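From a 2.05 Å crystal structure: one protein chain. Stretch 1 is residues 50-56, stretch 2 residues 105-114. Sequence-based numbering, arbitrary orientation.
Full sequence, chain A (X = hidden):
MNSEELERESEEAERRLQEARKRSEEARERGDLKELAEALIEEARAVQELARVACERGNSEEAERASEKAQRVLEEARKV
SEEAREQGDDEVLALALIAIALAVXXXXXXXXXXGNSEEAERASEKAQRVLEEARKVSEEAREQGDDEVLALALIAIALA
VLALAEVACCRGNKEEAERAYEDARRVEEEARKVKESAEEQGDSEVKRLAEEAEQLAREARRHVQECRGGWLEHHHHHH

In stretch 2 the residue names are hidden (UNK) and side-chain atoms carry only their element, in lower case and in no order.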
# COMPACT_ATOMS: atom_id res chain seq x y z
N LEU A 50 2.28 10.66 8.73
CA LEU A 50 3.29 11.71 8.80
C LEU A 50 3.44 12.43 7.47
O LEU A 50 3.60 13.65 7.42
CB LEU A 50 4.64 11.12 9.24
CG LEU A 50 4.72 10.60 10.67
CD1 LEU A 50 6.00 9.78 10.86
CD2 LEU A 50 4.67 11.74 11.67
N ALA A 51 3.40 11.67 6.38
CA ALA A 51 3.53 12.23 5.04
C ALA A 51 2.36 13.17 4.73
O ALA A 51 2.55 14.25 4.17
CB ALA A 51 3.61 11.12 4.01
N ARG A 52 1.16 12.75 5.09
CA ARG A 52 -0.04 13.54 4.83
C ARG A 52 -0.05 14.82 5.67
O ARG A 52 -0.54 15.85 5.22
CB ARG A 52 -1.29 12.71 5.09
CG ARG A 52 -1.60 11.72 3.98
CD ARG A 52 -2.83 10.88 4.28
NE ARG A 52 -3.43 10.36 3.05
CZ ARG A 52 -4.50 10.87 2.45
NH1 ARG A 52 -5.13 11.94 2.94
NH2 ARG A 52 -4.95 10.31 1.34
N VAL A 53 0.49 14.74 6.88
CA VAL A 53 0.62 15.91 7.74
C VAL A 53 1.61 16.89 7.10
O VAL A 53 1.39 18.10 7.09
CB VAL A 53 1.10 15.54 9.16
CG1 VAL A 53 1.54 16.78 9.95
CG2 VAL A 53 -0.01 14.82 9.91
N ALA A 54 2.71 16.35 6.57
CA ALA A 54 3.71 17.16 5.89
C ALA A 54 3.10 17.85 4.67
O ALA A 54 3.35 19.03 4.42
CB ALA A 54 4.90 16.31 5.49
N CYS A 55 2.31 17.10 3.91
CA CYS A 55 1.62 17.62 2.74
C CYS A 55 0.70 18.79 3.09
O CYS A 55 0.63 19.77 2.35
CB CYS A 55 0.79 16.52 2.06
SG CYS A 55 1.76 15.25 1.21
N GLU A 56 0.00 18.69 4.21
CA GLU A 56 -0.95 19.72 4.61
C GLU A 56 -0.24 20.96 5.14
O GLU A 56 -0.74 22.08 5.01
CB GLU A 56 -1.92 19.18 5.67
CG GLU A 56 -3.00 20.17 6.07
CD GLU A 56 -4.10 19.54 6.91
OE1 GLU A 56 -4.38 18.34 6.74
OE2 GLU A 56 -4.70 20.26 7.74
N UNK A 105 3.33 3.94 -1.29
CA UNK A 105 2.28 4.94 -1.42
C UNK A 105 2.70 6.21 -0.67
O UNK A 105 2.49 7.32 -1.14
c UNK A 105 -0.54 5.78 -2.39
c UNK A 105 -1.46 4.77 -0.31
c UNK A 105 0.95 4.42 -0.88
c UNK A 105 -0.24 5.39 -0.95
N UNK A 106 3.30 6.02 0.50
CA UNK A 106 3.80 7.14 1.28
C UNK A 106 4.90 7.87 0.51
O UNK A 106 4.93 9.10 0.49
c UNK A 106 4.33 6.65 2.63
N UNK A 107 5.78 7.11 -0.14
CA UNK A 107 6.84 7.70 -0.95
C UNK A 107 6.26 8.51 -2.11
O UNK A 107 6.79 9.57 -2.47
c UNK A 107 9.39 4.74 -1.13
c UNK A 107 9.69 6.87 0.13
c UNK A 107 7.78 6.62 -1.49
c UNK A 107 8.68 5.91 -0.47
N UNK A 108 5.19 8.01 -2.70
CA UNK A 108 4.53 8.69 -3.81
C UNK A 108 3.92 10.01 -3.34
O UNK A 108 4.09 11.05 -3.99
c UNK A 108 3.46 7.80 -4.41
N UNK A 109 3.22 9.97 -2.21
CA UNK A 109 2.61 11.16 -1.62
C UNK A 109 3.64 12.25 -1.35
O UNK A 109 3.41 13.42 -1.67
c UNK A 109 0.65 9.90 -0.52
o UNK A 109 0.97 9.12 1.72
c UNK A 109 0.18 9.24 0.76
c UNK A 109 1.88 10.79 -0.32
o UNK A 109 -1.00 8.82 0.82
N UNK A 110 4.77 11.87 -0.78
CA UNK A 110 5.83 12.84 -0.49
C UNK A 110 6.39 13.40 -1.79
O UNK A 110 6.61 14.61 -1.92
c UNK A 110 6.98 12.21 0.33
c UNK A 110 8.15 13.18 0.46
c UNK A 110 6.48 11.81 1.71
N UNK A 111 6.62 12.52 -2.77
CA UNK A 111 7.19 12.94 -4.05
C UNK A 111 6.30 13.98 -4.71
O UNK A 111 6.79 15.01 -5.19
c UNK A 111 7.37 11.74 -4.95
N UNK A 112 5.00 13.72 -4.74
CA UNK A 112 4.04 14.64 -5.34
C UNK A 112 3.97 15.96 -4.58
O UNK A 112 4.02 17.03 -5.18
c UNK A 112 2.65 14.01 -5.41
s UNK A 112 2.53 12.59 -6.53
N UNK A 113 3.88 15.87 -3.26
CA UNK A 113 3.75 17.07 -2.42
C UNK A 113 5.00 17.94 -2.50
O UNK A 113 4.90 19.17 -2.48
s UNK A 113 1.82 15.98 -0.69
c UNK A 113 3.47 16.67 -0.97
N UNK A 114 6.16 17.31 -2.58
CA UNK A 114 7.42 18.03 -2.71
C UNK A 114 7.64 18.49 -4.16
O UNK A 114 8.51 19.31 -4.43
c UNK A 114 9.77 15.96 -0.34
c UNK A 114 11.89 16.90 -1.21
n UNK A 114 12.97 17.64 -1.00
c UNK A 114 8.60 17.16 -2.25
n UNK A 114 11.71 16.33 -2.40
n UNK A 114 11.00 16.75 -0.24
c UNK A 114 8.57 16.82 -0.77
O HOH W 1 -2.84 9.32 -0.87

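Position 105 carries four side-chain carbons and no heteroatom, and the chain forks at its second carbon. None of these atoms comes within contact distance of stretch 1. That pattern is leucine, L105.

Position 106 has one side-chain carbon, and its backbone O lies 4.3 Å from A51 CB; the single carbon defines alanine, A106.

At position 107 four carbons again fork at the second. Here CA-to-CB points away from stretch 1, and no side-chain atom makes contact with it. The fork gives leucine, L107, with chi1 and chi2 in the m and t wells.

A single carbon at position 108, out of reach of stretch 1, identifies alanine, A108.

Position 109 shows three carbons in a row, the third carrying two oxygens. One oxygen is 4.0 Å from A51 CB and the other 3.6 Å from R52 NE. Two methylene carbons ahead of a carboxylate make this glutamate, E109, since aspartate would have only one. The atom near A51 is OE1 and the one near R52 is OE2. CA-to-CB points toward stretch 1, and chi2 in the t well extends the chain.

At position 110 the first side-chain carbon carries two more, three carbons in all. One of the outer carbons is 3.7 Å from A51 CB. Branching at CB without oxygen means valine, V110, and the touching atom is CG2.

Position 111 has one carbon, out of reach of stretch 1, and is alanine, A111.

Position 112 has one carbon followed by sulfur. Its side chain makes no contact with stretch 1 and is bonded covalently to a group elsewhere in the structure. The carbon-sulfur pair is cysteine, C112.

Position 113 repeats the carbon-sulfur pattern, but its sulfur lies 2.0 Å from C55 SG, a covalent distance. The residue is cysteine, C113, in a disulfide.

Position 114 has three carbons, a nitrogen, then a carbon bearing two further nitrogens, and it does not reach stretch 1. The end group is a guanidinium, so the residue is arginine, R114.

The contact joins two nearly parallel helices, with an angle of 11° between their N-to-C directions and a closest axial approach of 9.3 Å. The backbones come close at two points: the CA atoms of A51 and V110 are 6.0 Å apart, and A51 CB packs 3.7 Å from V110 CG2. One turn further along, the CA atoms of C55 and C113 are 5.6 Å apart, and the C55 SG–C113 SG bond of 2.0 Å, with chi3 of 104°, locks the helices together covalently. C55 SG also lies 3.8 Å from E109 O. Beside the alanine, R52 NE and E109 OE2 form a long salt bridge at 3.6 Å, with the carboxylate oblique to the guanidinium. Water 1 supplements it, its O donating to E109 OE2 at 2.5 Å and accepting a weak hydrogen bond from R52 NH2 at 3.2 Å. No direct hydrogen bond crosses between the stretches, and their mutual burial is modest, 277 Å² summed over both sides.

Stretch 2 105-114: LALAEVACCR
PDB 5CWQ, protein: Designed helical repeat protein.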